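Long-range contacts in cysteine desulfurase (Elizabethkingia anophelis NUHP1, PDB 5VPR), which probably catalyses the pyridoxal phosphate-dependent removal of sulfur from L-cysteine, yielding L-alanine and passing the sulfur to a carrier: residues 119-125 and 170-176; 359-364 and 401-406; 43-49 and 295-299. All coordinates share one frame; numbering follows the deposited sequence.

Contact 3 opens first along the chain and closes last but one: its helices, 44-56 and 287-303, bracket the whole of contact 1, while contact 2 follows near the C-terminus. Contact 1 joins two neighbouring parallel strands of the seven-stranded mixed sheet, the core of this class-V aminotransferase fold. It lies across the chain's centre from both other contacts, its own centre about 43 Å from that of contact 2 and 37 Å from that of contact 3. Contacts 2 and 3 have centres about 29 Å apart and do not touch. Sheet core, helix pairing and C-terminal packing are thus separate elements, and K233, which carries the covalently bound cofactor, falls in sequence between contact 1 and residues 295-299.

Contact 1. Residues 119-125 and 170-176; sequences DDEIIIS and KTKLVSV
The carboxylate of D120 has the K172 side chain over one of its faces, with K172 NZ 3.0 Å from D120 OD2 in a salt bridge; the hydrogen bond within it is weak, and the ammonium stands above the carboxylate plane. The lysine gets there by bending at chi2 (-50°) and again at chi4 (68°), which folds its chain back across the acid. D120 OD2 also accepts the backbone N-H of K117. The second carboxylate, that of E121, has CB of K170 over one face, 4.0 Å from E121 CD. E121 OE2 accepts a hydrogen bond from a water 2.6 Å away, and the same water accepts from T171 OG1; OE2 further pairs with R148, while T171 OG1 is bonded to S168 N.

Beyond this polar end run two neighbouring parallel strands of the seven-stranded sheet that underlies the aminotransferase fold, 121-125 lying between 171-177 and the edge strand 146-150. K170 O and E121 O each accept a backbone N-H, from E121 and K172, and then a beta bulge sets K172 and L173 opposite I122 alone. The register moves on by one residue: I123 N donates to L173 O at 3.0 Å, and I123 O accepts from S175 N at 2.8 Å. Beta-branched residues suit these extended, buried positions. I122 CD1 reaches back to L173 CB at 3.6 Å, on the face covered by helix 134-142, where the small S175 touches W136. On the other face I123 CB sits 4.2 Å from V174 CG2, and V174 packs against V196 of helix 189-199.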
ATOM      1  N   ASP A 119      12.716  26.762 -12.506  1.00 90.19           N
ATOM      2  CA  ASP A 119      13.134  26.846 -11.110  1.00 85.49           C
ATOM      3  C   ASP A 119      11.984  26.554 -10.155  1.00 76.94           C
ATOM      4  O   ASP A 119      11.969  27.050  -9.022  1.00 72.39           O
ATOM      5  CB  ASP A 119      13.751  28.210 -10.795  1.00 91.32           C
ATOM      6  CG  ASP A 119      15.270  28.154 -10.686  1.00 94.59           C
ATOM      7  OD1 ASP A 119      15.791  27.197 -10.072  1.00 96.10           O
ATOM      8  OD2 ASP A 119      15.946  29.062 -11.216  1.00 98.28           O
ATOM      9  N   ASP A 120      11.018  25.752 -10.597  1.00 74.99           N
ATOM     10  CA  ASP A 120       9.959  25.273  -9.725  1.00 73.49           C
ATOM     11  C   ASP A 120      10.518  24.246  -8.744  1.00 69.26           C
ATOM     12  O   ASP A 120      11.671  23.818  -8.841  1.00 67.29           O
ATOM     13  CB  ASP A 120       8.821  24.676 -10.551  1.00 71.36           C
ATOM     14  CG  ASP A 120       8.150  25.706 -11.442  1.00 73.19           C
ATOM     15  OD1 ASP A 120       8.258  26.912 -11.128  1.00 72.47           O
ATOM     16  OD2 ASP A 120       7.514  25.313 -12.446  1.00 65.91           O
ATOM     17  N   GLU A 121       9.689  23.849  -7.781  1.00 66.74           N
ATOM     18  CA  GLU A 121      10.131  22.965  -6.710  1.00 57.56           C
ATOM     19  C   GLU A 121       9.162  21.802  -6.538  1.00 57.35           C
ATOM     20  O   GLU A 121       7.944  21.961  -6.694  1.00 55.64           O
ATOM     21  CB  GLU A 121      10.283  23.742  -5.392  1.00 63.73           C
ATOM     22  CG  GLU A 121      11.181  24.968  -5.514  1.00 64.88           C
ATOM     23  CD  GLU A 121      11.486  25.624  -4.182  1.00 73.08           C
ATOM     24  OE1 GLU A 121      12.368  26.507  -4.148  1.00 78.45           O
ATOM     25  OE2 GLU A 121      10.849  25.263  -3.171  1.00 74.86           O
ATOM     26  N   ILE A 122       9.726  20.626  -6.242  1.00 52.77           N
ATOM     27  CA  ILE A 122       8.992  19.400  -5.948  1.00 51.17           C
ATOM     28  C   ILE A 122       9.384  18.961  -4.543  1.00 58.05           C
ATOM     29  O   ILE A 122      10.577  18.886  -4.226  1.00 59.25           O
ATOM     30  CB  ILE A 122       9.313  18.282  -6.963  1.00 60.95           C
ATOM     31  CG1 ILE A 122       9.027  18.731  -8.397  1.00 70.51           C
ATOM     32  CG2 ILE A 122       8.539  17.020  -6.638  1.00 57.29           C
ATOM     33  CD1 ILE A 122       7.608  19.170  -8.625  1.00 73.99           C
ATOM     34  N   ILE A 123       8.393  18.672  -3.704  1.00 56.58           N
ATOM     35  CA  ILE A 123       8.624  18.239  -2.329  1.00 50.10           C
ATOM     36  C   ILE A 123       8.161  16.794  -2.198  1.00 53.82           C
ATOM     37  O   ILE A 123       7.034  16.458  -2.582  1.00 49.70           O
ATOM     38  CB  ILE A 123       7.902  19.149  -1.316  1.00 42.87           C
ATOM     39  CG1 ILE A 123       8.389  20.596  -1.444  1.00 42.53           C
ATOM     40  CG2 ILE A 123       8.126  18.635   0.082  1.00 42.72           C
ATOM     41  CD1 ILE A 123       7.727  21.590  -0.462  1.00 43.94           C
ATOM     42  N   ILE A 124       9.035  15.934  -1.666  1.00 51.10           N
ATOM     43  CA  ILE A 124       8.703  14.537  -1.436  1.00 49.30           C
ATOM     44  C   ILE A 124       9.055  14.180   0.001  1.00 53.48           C
ATOM     45  O   ILE A 124       9.870  14.838   0.653  1.00 63.40           O
ATOM     46  CB  ILE A 124       9.428  13.586  -2.418  1.00 56.88           C
ATOM     47  CG1 ILE A 124      10.943  13.645  -2.195  1.00 57.00           C
ATOM     48  CG2 ILE A 124       9.081  13.927  -3.860  1.00 52.95           C
ATOM     49  CD1 ILE A 124      11.718  12.647  -3.035  1.00 61.74           C
ATOM     50  N   SER A 125       8.416  13.125   0.495  1.00 52.48           N
ATOM     51  CA  SER A 125       8.742  12.607   1.815  1.00 64.65           C
ATOM     52  C   SER A 125       9.940  11.663   1.731  1.00 72.43           C
ATOM     53  O   SER A 125      10.291  11.164   0.657  1.00 68.51           O
ATOM     54  CB  SER A 125       7.533  11.892   2.426  1.00 69.24           C
ATOM     55  OG  SER A 125       6.987  10.925   1.535  1.00 64.66           O
ATOM     56  N   LYS A 170       6.598  28.647  -5.966  1.00 66.07           N
ATOM     57  CA  LYS A 170       7.453  27.731  -6.706  1.00 68.50           C
ATOM     58  C   LYS A 170       7.021  26.275  -6.572  1.00 59.48           C
ATOM     59  O   LYS A 170       7.368  25.461  -7.436  1.00 54.78           O
ATOM     60  CB  LYS A 170       8.900  27.888  -6.236  1.00 69.85           C
ATOM     61  CG  LYS A 170       9.510  29.245  -6.559  1.00 67.55           C
ATOM     62  CD  LYS A 170       9.692  29.391  -8.061  1.00 74.20           C
ATOM     63  CE  LYS A 170      10.409  30.688  -8.413  1.00 84.47           C
ATOM     64  NZ  LYS A 170      10.610  30.815  -9.883  1.00 86.82           N
ATOM     65  N   THR A 171       6.274  25.929  -5.523  1.00 59.05           N
ATOM     66  CA  THR A 171       5.938  24.532  -5.248  1.00 48.97           C
ATOM     67  C   THR A 171       4.872  24.043  -6.218  1.00 48.36           C
ATOM     68  O   THR A 171       3.730  24.512  -6.180  1.00 54.48           O
ATOM     69  CB  THR A 171       5.427  24.354  -3.821  1.00 45.90           C
ATOM     70  OG1 THR A 171       6.223  25.117  -2.898  1.00 49.64           O
ATOM     71  CG2 THR A 171       5.462  22.871  -3.461  1.00 43.70           C
ATOM     72  N   LYS A 172       5.219  23.068  -7.057  1.00 46.78           N
ATOM     73  CA  LYS A 172       4.273  22.569  -8.040  1.00 44.99           C
ATOM     74  C   LYS A 172       3.730  21.186  -7.729  1.00 52.12           C
ATOM     75  O   LYS A 172       2.650  20.839  -8.222  1.00 43.07           O
ATOM     76  CB  LYS A 172       4.917  22.554  -9.431  1.00 54.71           C
ATOM     77  CG  LYS A 172       5.323  23.936  -9.921  1.00 61.79           C
ATOM     78  CD  LYS A 172       4.163  24.923  -9.776  1.00 68.41           C
ATOM     79  CE  LYS A 172       4.575  26.355 -10.085  1.00 73.33           C
ATOM     80  NZ  LYS A 172       4.903  26.538 -11.520  1.00 88.11           N
ATOM     81  N   LEU A 173       4.439  20.392  -6.931  1.00 49.19           N
ATOM     82  CA  LEU A 173       3.974  19.058  -6.603  1.00 48.08           C
ATOM     83  C   LEU A 173       4.552  18.641  -5.263  1.00 43.96           C
ATOM     84  O   LEU A 173       5.736  18.856  -4.987  1.00 46.90           O
ATOM     85  CB  LEU A 173       4.350  18.038  -7.684  1.00 47.17           C
ATOM     86  CG  LEU A 173       3.670  16.689  -7.423  1.00 48.76           C
ATOM     87  CD1 LEU A 173       2.885  16.201  -8.608  1.00 52.60           C
ATOM     88  CD2 LEU A 173       4.686  15.651  -6.995  1.00 57.39           C
ATOM     89  N   VAL A 174       3.695  18.069  -4.431  1.00 39.18           N
ATOM     90  CA  VAL A 174       4.073  17.515  -3.141  1.00 37.36           C
ATOM     91  C   VAL A 174       3.626  16.067  -3.147  1.00 36.34           C
ATOM     92  O   VAL A 174       2.463  15.776  -3.447  1.00 40.68           O
ATOM     93  CB  VAL A 174       3.432  18.277  -1.965  1.00 37.59           C
ATOM     94  CG1 VAL A 174       3.808  17.614  -0.626  1.00 43.31           C
ATOM     95  CG2 VAL A 174       3.835  19.753  -1.994  1.00 39.82           C
ATOM     96  N   SER A 175       4.544  15.164  -2.840  1.00 35.74           N
ATOM     97  CA  SER A 175       4.246  13.737  -2.846  1.00 39.76           C
ATOM     98  C   SER A 175       4.604  13.145  -1.493  1.00 39.74           C
ATOM     99  O   SER A 175       5.753  13.246  -1.051  1.00 44.82           O
ATOM    100  CB  SER A 175       5.007  13.017  -3.955  1.00 44.00           C
ATOM    101  OG  SER A 175       4.756  11.626  -3.854  1.00 38.53           O
ATOM    102  N   VAL A 176       3.631  12.515  -0.845  1.00 38.87           N
ATOM    103  CA  VAL A 176       3.814  11.956   0.489  1.00 34.11           C
ATOM    104  C   VAL A 176       3.223  10.552   0.510  1.00 35.54           C
ATOM    105  O   VAL A 176       2.141  10.323  -0.041  1.00 38.85           O
ATOM    106  CB  VAL A 176       3.146  12.847   1.577  1.00 35.59           C
ATOM    107  CG1 VAL A 176       3.423  12.308   2.968  1.00 49.51           C
ATOM    108  CG2 VAL A 176       3.609  14.290   1.475  1.00 45.71           C
TER
HETATM  109  O   HOH W   1       8.602  24.314  -2.152  1.00 51.26           O

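Contact 2. Residues 359-364 and 401-406; sequences LDKLGI and ILTEGV
Three methyl groups converge on G405: L359 CD2 lies 3.6 Å from G405 C, L362 CD1 reaches G405 CA at 3.7 Å, and I364 CD1 comes in more distantly from the direction of I401. Glycine suits this turn of helix 396-413 because a bare CA lets both leucines and I364 CD1 pack here. L359 has its CG beside the backbone N (chi1 -66°) and an extended chi2, which directs one methyl at the glycine peptide while the other, L359 CD1, stands 4.3 Å from L402 CD1 and close to V406 CG2.

The first segment is able to present leucine, leucine and isoleucine together because the chain turns sharply at the end of helix 352-361. This is a Schellman motif: I364 N returns to L359 O and G363 N to D360 O, with G363 as the C-prime residue. Its positive phi would press a side chain against the carbonyl before it, hence the glycine. Beyond the turn I364 is extended and enters the short strand 364-365, alongside strand 29-33, in the region that corresponds to the small domain of fold-type I enzymes.

I364 splits its two branches between two partners. CG1 carries I364 CD1 to 3.5 Å from I401 O, and also to I401 CG2 at 3.9 Å, the two side chains meeting at a slant. I364 CG2 instead meets L402 CD1 at 4.0 Å, and here the chains are nearly perpendicular. L402 itself swings its CG opposite the backbone N (chi1 168°), bringing its end closer to the first segment than its CB bond would suggest. I364 and I401 both also rest on V32, and L402 on L34.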
ATOM      1  N   LEU A 359      13.896 -17.681  12.453  1.00 45.52           N
ATOM      2  CA  LEU A 359      12.437 -17.584  12.397  1.00 45.44           C
ATOM      3  C   LEU A 359      11.870 -18.358  11.205  1.00 50.31           C
ATOM      4  O   LEU A 359      10.848 -19.049  11.329  1.00 46.82           O
ATOM      5  CB  LEU A 359      12.010 -16.111  12.336  1.00 43.16           C
ATOM      6  CG  LEU A 359      12.316 -15.295  13.597  1.00 49.52           C
ATOM      7  CD1 LEU A 359      11.780 -13.857  13.475  1.00 43.70           C
ATOM      8  CD2 LEU A 359      11.718 -15.979  14.806  1.00 46.22           C
ATOM      9  N   ASP A 360      12.519 -18.255  10.043  1.00 45.49           N
ATOM     10  CA  ASP A 360      12.054 -19.005   8.881  1.00 46.59           C
ATOM     11  C   ASP A 360      12.099 -20.508   9.131  1.00 48.16           C
ATOM     12  O   ASP A 360      11.175 -21.232   8.746  1.00 41.99           O
ATOM     13  CB  ASP A 360      12.872 -18.650   7.642  1.00 48.04           C
ATOM     14  CG  ASP A 360      12.387 -19.395   6.396  1.00 52.07           C
ATOM     15  OD1 ASP A 360      11.196 -19.263   6.037  1.00 56.08           O
ATOM     16  OD2 ASP A 360      13.196 -20.119   5.784  1.00 58.37           O
ATOM     17  N   LYS A 361      13.157 -21.004   9.782  1.00 47.95           N
ATOM     18  CA  LYS A 361      13.189 -22.428  10.089  1.00 45.88           C
ATOM     19  C   LYS A 361      12.058 -22.825  11.035  1.00 52.67           C
ATOM     20  O   LYS A 361      11.646 -23.988  11.033  1.00 50.54           O
ATOM     21  CB  LYS A 361      14.556 -22.826  10.674  1.00 51.17           C
ATOM     22  N   LEU A 362      11.518 -21.886  11.812  1.00 47.50           N
ATOM     23  CA  LEU A 362      10.345 -22.154  12.634  1.00 46.90           C
ATOM     24  C   LEU A 362       9.037 -21.935  11.880  1.00 52.59           C
ATOM     25  O   LEU A 362       7.964 -21.968  12.492  1.00 45.68           O
ATOM     26  CB  LEU A 362      10.373 -21.282  13.888  1.00 47.77           C
ATOM     27  CG  LEU A 362      11.601 -21.509  14.757  1.00 56.21           C
ATOM     28  CD1 LEU A 362      11.671 -20.480  15.871  1.00 56.88           C
ATOM     29  CD2 LEU A 362      11.559 -22.924  15.319  1.00 51.99           C
ATOM     30  N   GLY A 363       9.100 -21.703  10.572  1.00 46.08           N
ATOM     31  CA  GLY A 363       7.904 -21.436   9.793  1.00 48.90           C
ATOM     32  C   GLY A 363       7.468 -19.984   9.726  1.00 49.94           C
ATOM     33  O   GLY A 363       6.496 -19.686   9.022  1.00 45.38           O
ATOM     34  N   ILE A 364       8.161 -19.074  10.405  1.00 46.22           N
ATOM     35  CA  ILE A 364       7.717 -17.687  10.537  1.00 43.12           C
ATOM     36  C   ILE A 364       8.358 -16.840   9.442  1.00 42.62           C
ATOM     37  O   ILE A 364       9.586 -16.772   9.343  1.00 44.64           O
ATOM     38  CB  ILE A 364       8.066 -17.131  11.924  1.00 43.86           C
ATOM     39  CG1 ILE A 364       7.433 -17.987  13.021  1.00 43.21           C
ATOM     40  CG2 ILE A 364       7.633 -15.656  12.046  1.00 48.21           C
ATOM     41  CD1 ILE A 364       8.109 -17.799  14.370  1.00 48.07           C
ATOM     42  N   ILE A 401       3.572 -17.473  18.647  1.00 56.29           N
ATOM     43  CA  ILE A 401       4.582 -18.269  17.955  1.00 56.14           C
ATOM     44  C   ILE A 401       5.761 -17.393  17.557  1.00 52.87           C
ATOM     45  O   ILE A 401       6.925 -17.799  17.669  1.00 55.89           O
ATOM     46  CB  ILE A 401       3.953 -18.975  16.738  1.00 58.47           C
ATOM     47  CG1 ILE A 401       2.962 -20.043  17.204  1.00 58.56           C
ATOM     48  CG2 ILE A 401       5.024 -19.583  15.837  1.00 55.64           C
ATOM     49  CD1 ILE A 401       2.260 -20.736  16.070  1.00 63.07           C
ATOM     50  N   LEU A 402       5.475 -16.170  17.102  1.00 50.93           N
ATOM     51  CA  LEU A 402       6.527 -15.213  16.772  1.00 46.99           C
ATOM     52  C   LEU A 402       7.354 -14.864  18.001  1.00 49.07           C
ATOM     53  O   LEU A 402       8.589 -14.887  17.964  1.00 52.92           O
ATOM     54  CB  LEU A 402       5.899 -13.942  16.179  1.00 48.69           C
ATOM     55  CG  LEU A 402       6.835 -12.746  16.059  1.00 47.67           C
ATOM     56  CD1 LEU A 402       7.882 -13.036  15.004  1.00 49.53           C
ATOM     57  CD2 LEU A 402       6.077 -11.476  15.718  1.00 44.15           C
ATOM     58  N   THR A 403       6.683 -14.526  19.101  1.00 50.81           N
ATOM     59  CA  THR A 403       7.394 -14.093  20.297  1.00 61.33           C
ATOM     60  C   THR A 403       8.266 -15.210  20.866  1.00 61.47           C
ATOM     61  O   THR A 403       9.424 -14.974  21.230  1.00 58.60           O
ATOM     62  CB  THR A 403       6.396 -13.587  21.339  1.00 58.54           C
ATOM     63  OG1 THR A 403       5.672 -12.471  20.791  1.00 59.69           O
ATOM     64  CG2 THR A 403       7.122 -13.137  22.585  1.00 68.56           C
ATOM     65  N   GLU A 404       7.734 -16.433  20.951  1.00 61.57           N
ATOM     66  CA  GLU A 404       8.564 -17.545  21.412  1.00 60.42           C
ATOM     67  C   GLU A 404       9.702 -17.816  20.443  1.00 59.17           C
ATOM     68  O   GLU A 404      10.804 -18.191  20.866  1.00 56.98           O
ATOM     69  CB  GLU A 404       7.720 -18.808  21.606  1.00 60.73           C
ATOM     70  CG  GLU A 404       6.683 -18.672  22.706  1.00 77.45           C
ATOM     71  CD  GLU A 404       7.298 -18.232  24.034  1.00 84.19           C
ATOM     72  OE1 GLU A 404       8.069 -19.025  24.623  1.00 88.71           O
ATOM     73  OE2 GLU A 404       7.022 -17.090  24.477  1.00 80.22           O
ATOM     74  N   GLY A 405       9.459 -17.618  19.142  1.00 55.38           N
ATOM     75  CA  GLY A 405      10.523 -17.782  18.164  1.00 55.24           C
ATOM     76  C   GLY A 405      11.636 -16.767  18.338  1.00 57.28           C
ATOM     77  O   GLY A 405      12.817 -17.092  18.180  1.00 52.62           O
ATOM     78  N   VAL A 406      11.277 -15.524  18.677  1.00 51.86           N
ATOM     79  CA  VAL A 406      12.291 -14.488  18.841  1.00 52.35           C
ATOM     80  C   VAL A 406      13.136 -14.760  20.081  1.00 55.13           C
ATOM     81  O   VAL A 406      14.366 -14.629  20.053  1.00 58.88           O
ATOM     82  CB  VAL A 406      11.629 -13.096  18.879  1.00 51.69           C
ATOM     83  CG1 VAL A 406      12.594 -12.061  19.419  1.00 53.07           C
ATOM     84  CG2 VAL A 406      11.153 -12.699  17.480  1.00 49.01           C
TER

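Contact 3. Residues 43-49 and 295-299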
ATOM      1  N   PRO A  43      -7.514 -14.438  -1.024  1.00 42.44           N
ATOM      2  CA  PRO A  43      -8.677 -15.267  -0.699  1.00 44.26           C
ATOM      3  C   PRO A  43      -9.216 -15.971  -1.938  1.00 46.12           C
ATOM      4  O   PRO A  43      -8.957 -15.575  -3.076  1.00 40.90           O
ATOM      5  CB  PRO A  43      -9.688 -14.249  -0.155  1.00 39.27           C
ATOM      6  CG  PRO A  43      -9.396 -13.006  -0.972  1.00 35.28           C
ATOM      7  CD  PRO A  43      -7.884 -13.025  -1.240  1.00 37.70           C
ATOM      8  N   LYS A  44      -9.988 -17.035  -1.686  1.00 47.20           N
ATOM      9  CA  LYS A  44     -10.468 -17.890  -2.772  1.00 42.76           C
ATOM     10  C   LYS A  44     -11.342 -17.117  -3.758  1.00 38.58           C
ATOM     11  O   LYS A  44     -11.274 -17.353  -4.972  1.00 41.03           O
ATOM     12  CB  LYS A  44     -11.225 -19.098  -2.200  1.00 44.49           C
ATOM     13  N   MET A  45     -12.153 -16.172  -3.273  1.00 40.75           N
ATOM     14  CA  MET A  45     -13.024 -15.435  -4.191  1.00 43.52           C
ATOM     15  C   MET A  45     -12.223 -14.661  -5.238  1.00 41.76           C
ATOM     16  O   MET A  45     -12.649 -14.546  -6.391  1.00 41.23           O
ATOM     17  CB  MET A  45     -13.959 -14.495  -3.428  1.00 44.21           C
ATOM     18  CG  MET A  45     -13.297 -13.430  -2.566  1.00 47.06           C
ATOM     19  SD  MET A  45     -14.537 -12.601  -1.521  1.00 50.24           S
ATOM     20  CE  MET A  45     -15.375 -11.557  -2.714  1.00 43.84           C
ATOM     21  N   VAL A  46     -11.065 -14.123  -4.861  1.00 40.97           N
ATOM     22  CA  VAL A  46     -10.230 -13.426  -5.837  1.00 37.11           C
ATOM     23  C   VAL A  46      -9.651 -14.413  -6.855  1.00 38.24           C
ATOM     24  O   VAL A  46      -9.628 -14.140  -8.062  1.00 34.58           O
ATOM     25  CB  VAL A  46      -9.133 -12.626  -5.110  1.00 37.58           C
ATOM     26  CG1 VAL A  46      -8.011 -12.218  -6.082  1.00 31.76           C
ATOM     27  CG2 VAL A  46      -9.739 -11.386  -4.468  1.00 31.15           C
ATOM     28  N   LEU A  47      -9.175 -15.571  -6.392  1.00 36.46           N
ATOM     29  CA  LEU A  47      -8.604 -16.554  -7.314  1.00 45.40           C
ATOM     30  C   LEU A  47      -9.675 -17.121  -8.234  1.00 41.82           C
ATOM     31  O   LEU A  47      -9.405 -17.397  -9.408  1.00 38.60           O
ATOM     32  CB  LEU A  47      -7.923 -17.692  -6.537  1.00 39.19           C
ATOM     33  CG  LEU A  47      -6.834 -17.233  -5.561  1.00 40.91           C
ATOM     34  CD1 LEU A  47      -6.158 -18.405  -4.852  1.00 47.07           C
ATOM     35  CD2 LEU A  47      -5.825 -16.357  -6.290  1.00 39.15           C
ATOM     36  N   ASP A  48     -10.889 -17.319  -7.703  1.00 36.72           N
ATOM     37  CA  ASP A  48     -12.030 -17.749  -8.513  1.00 45.62           C
ATOM     38  C   ASP A  48     -12.371 -16.726  -9.591  1.00 44.29           C
ATOM     39  O   ASP A  48     -12.755 -17.096 -10.708  1.00 41.70           O
ATOM     40  CB  ASP A  48     -13.260 -17.972  -7.629  1.00 40.96           C
ATOM     41  CG  ASP A  48     -13.184 -19.239  -6.790  1.00 56.79           C
ATOM     42  OD1 ASP A  48     -12.256 -20.058  -6.979  1.00 62.59           O
ATOM     43  OD2 ASP A  48     -14.075 -19.411  -5.929  1.00 56.78           O
ATOM     44  N   ALA A  49     -12.277 -15.433  -9.264  1.00 40.54           N
ATOM     45  CA  ALA A  49     -12.543 -14.392 -10.258  1.00 40.58           C
ATOM     46  C   ALA A  49     -11.573 -14.473 -11.429  1.00 38.93           C
ATOM     47  O   ALA A  49     -11.971 -14.323 -12.594  1.00 38.10           O
ATOM     48  CB  ALA A  49     -12.448 -13.010  -9.616  1.00 35.33           C
ATOM     49  N   THR A 295     -12.659  -7.756  -7.233  1.00 33.45           N
ATOM     50  CA  THR A 295     -13.039  -8.839  -6.333  1.00 36.87           C
ATOM     51  C   THR A 295     -12.326  -8.715  -4.991  1.00 38.53           C
ATOM     52  O   THR A 295     -12.898  -9.052  -3.952  1.00 37.46           O
ATOM     53  CB  THR A 295     -12.728 -10.188  -6.985  1.00 40.60           C
ATOM     54  OG1 THR A 295     -13.264 -10.194  -8.311  1.00 40.18           O
ATOM     55  CG2 THR A 295     -13.347 -11.337  -6.189  1.00 40.47           C
ATOM     56  N   ALA A 296     -11.090  -8.218  -4.995  1.00 31.18           N
ATOM     57  CA  ALA A 296     -10.401  -7.945  -3.738  1.00 36.07           C
ATOM     58  C   ALA A 296     -11.085  -6.824  -2.959  1.00 39.51           C
ATOM     59  O   ALA A 296     -11.147  -6.869  -1.722  1.00 37.84           O
ATOM     60  CB  ALA A 296      -8.939  -7.605  -4.030  1.00 30.74           C
ATOM     61  N   VAL A 297     -11.620  -5.822  -3.662  1.00 34.75           N
ATOM     62  CA  VAL A 297     -12.457  -4.818  -3.012  1.00 37.48           C
ATOM     63  C   VAL A 297     -13.690  -5.477  -2.402  1.00 36.49           C
ATOM     64  O   VAL A 297     -14.063  -5.199  -1.254  1.00 38.02           O
ATOM     65  CB  VAL A 297     -12.840  -3.714  -4.016  1.00 41.65           C
ATOM     66  CG1 VAL A 297     -13.982  -2.849  -3.462  1.00 40.67           C
ATOM     67  CG2 VAL A 297     -11.631  -2.856  -4.334  1.00 44.65           C
ATOM     68  N   ASP A 298     -14.337  -6.369  -3.163  1.00 40.25           N
ATOM     69  CA  ASP A 298     -15.495  -7.101  -2.651  1.00 45.31           C
ATOM     70  C   ASP A 298     -15.152  -7.854  -1.369  1.00 38.81           C
ATOM     71  O   ASP A 298     -15.943  -7.876  -0.415  1.00 42.24           O
ATOM     72  CB  ASP A 298     -16.007  -8.082  -3.714  1.00 47.16           C
ATOM     73  CG  ASP A 298     -16.715  -7.395  -4.879  1.00 49.78           C
ATOM     74  OD1 ASP A 298     -17.025  -6.187  -4.786  1.00 49.57           O
ATOM     75  OD2 ASP A 298     -16.961  -8.077  -5.897  1.00 45.71           O
ATOM     76  N   PHE A 299     -13.975  -8.480  -1.330  1.00 44.15           N
ATOM     77  CA  PHE A 299     -13.569  -9.238  -0.146  1.00 44.14           C
ATOM     78  C   PHE A 299     -13.458  -8.330   1.069  1.00 43.54           C
ATOM     79  O   PHE A 299     -13.967  -8.645   2.155  1.00 45.98           O
ATOM     80  CB  PHE A 299     -12.233  -9.941  -0.393  1.00 43.61           C
ATOM     81  CG  PHE A 299     -11.598 -10.457   0.863  1.00 42.54           C
ATOM     82  CD1 PHE A 299     -12.115 -11.582   1.497  1.00 41.55           C
ATOM     83  CD2 PHE A 299     -10.515  -9.809   1.429  1.00 41.68           C
ATOM     84  CE1 PHE A 299     -11.549 -12.070   2.678  1.00 47.00           C
ATOM     85  CE2 PHE A 299      -9.943 -10.286   2.609  1.00 49.90           C
ATOM     86  CZ  PHE A 299     -10.466 -11.419   3.234  1.00 45.15           C
TER
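Two helices of the aminotransferase fold, 44-56 and 287-303, run nearly antiparallel here: the axes of the short segments approach to 8.8 Å at an angle of 160°, and F299 of the second packs against the N-terminal end of the first. P43, at the N-cap position, sets CG over one face of F299, toward the ring's rim: P43 CG is 4.0 Å from the F299 ring centroid, a CH-pi contact close to the ring normal. M45 SD takes the edge of the same ring, 5.3 Å from the F299 centroid, as a Met-aromatic contact. To reach it M45 puts CG between its backbone N and carbonyl carbon (chi1 60°), an uncommon choice within a helix, and then bends at chi3, carrying CE to D298 CB.

Further along, A49, T295 and A296 keep the side chains short, and V46 CG2 sits 3.5 Å from A296 N, while T295 CG2 comes within 3.3 Å of M45 O. A49 CB meets T295 OG1 at 3.2 Å; that hydroxyl is bonded to I291 O within its own helix, so threonine can face an apolar neighbour.

F299 is gathered in further by Y235, edge-to-face, and by F19, which also touches P43. On the flank beyond M45, D298 forms a salt bridge with K82 of helix 67-87, tying the pair to a third helix.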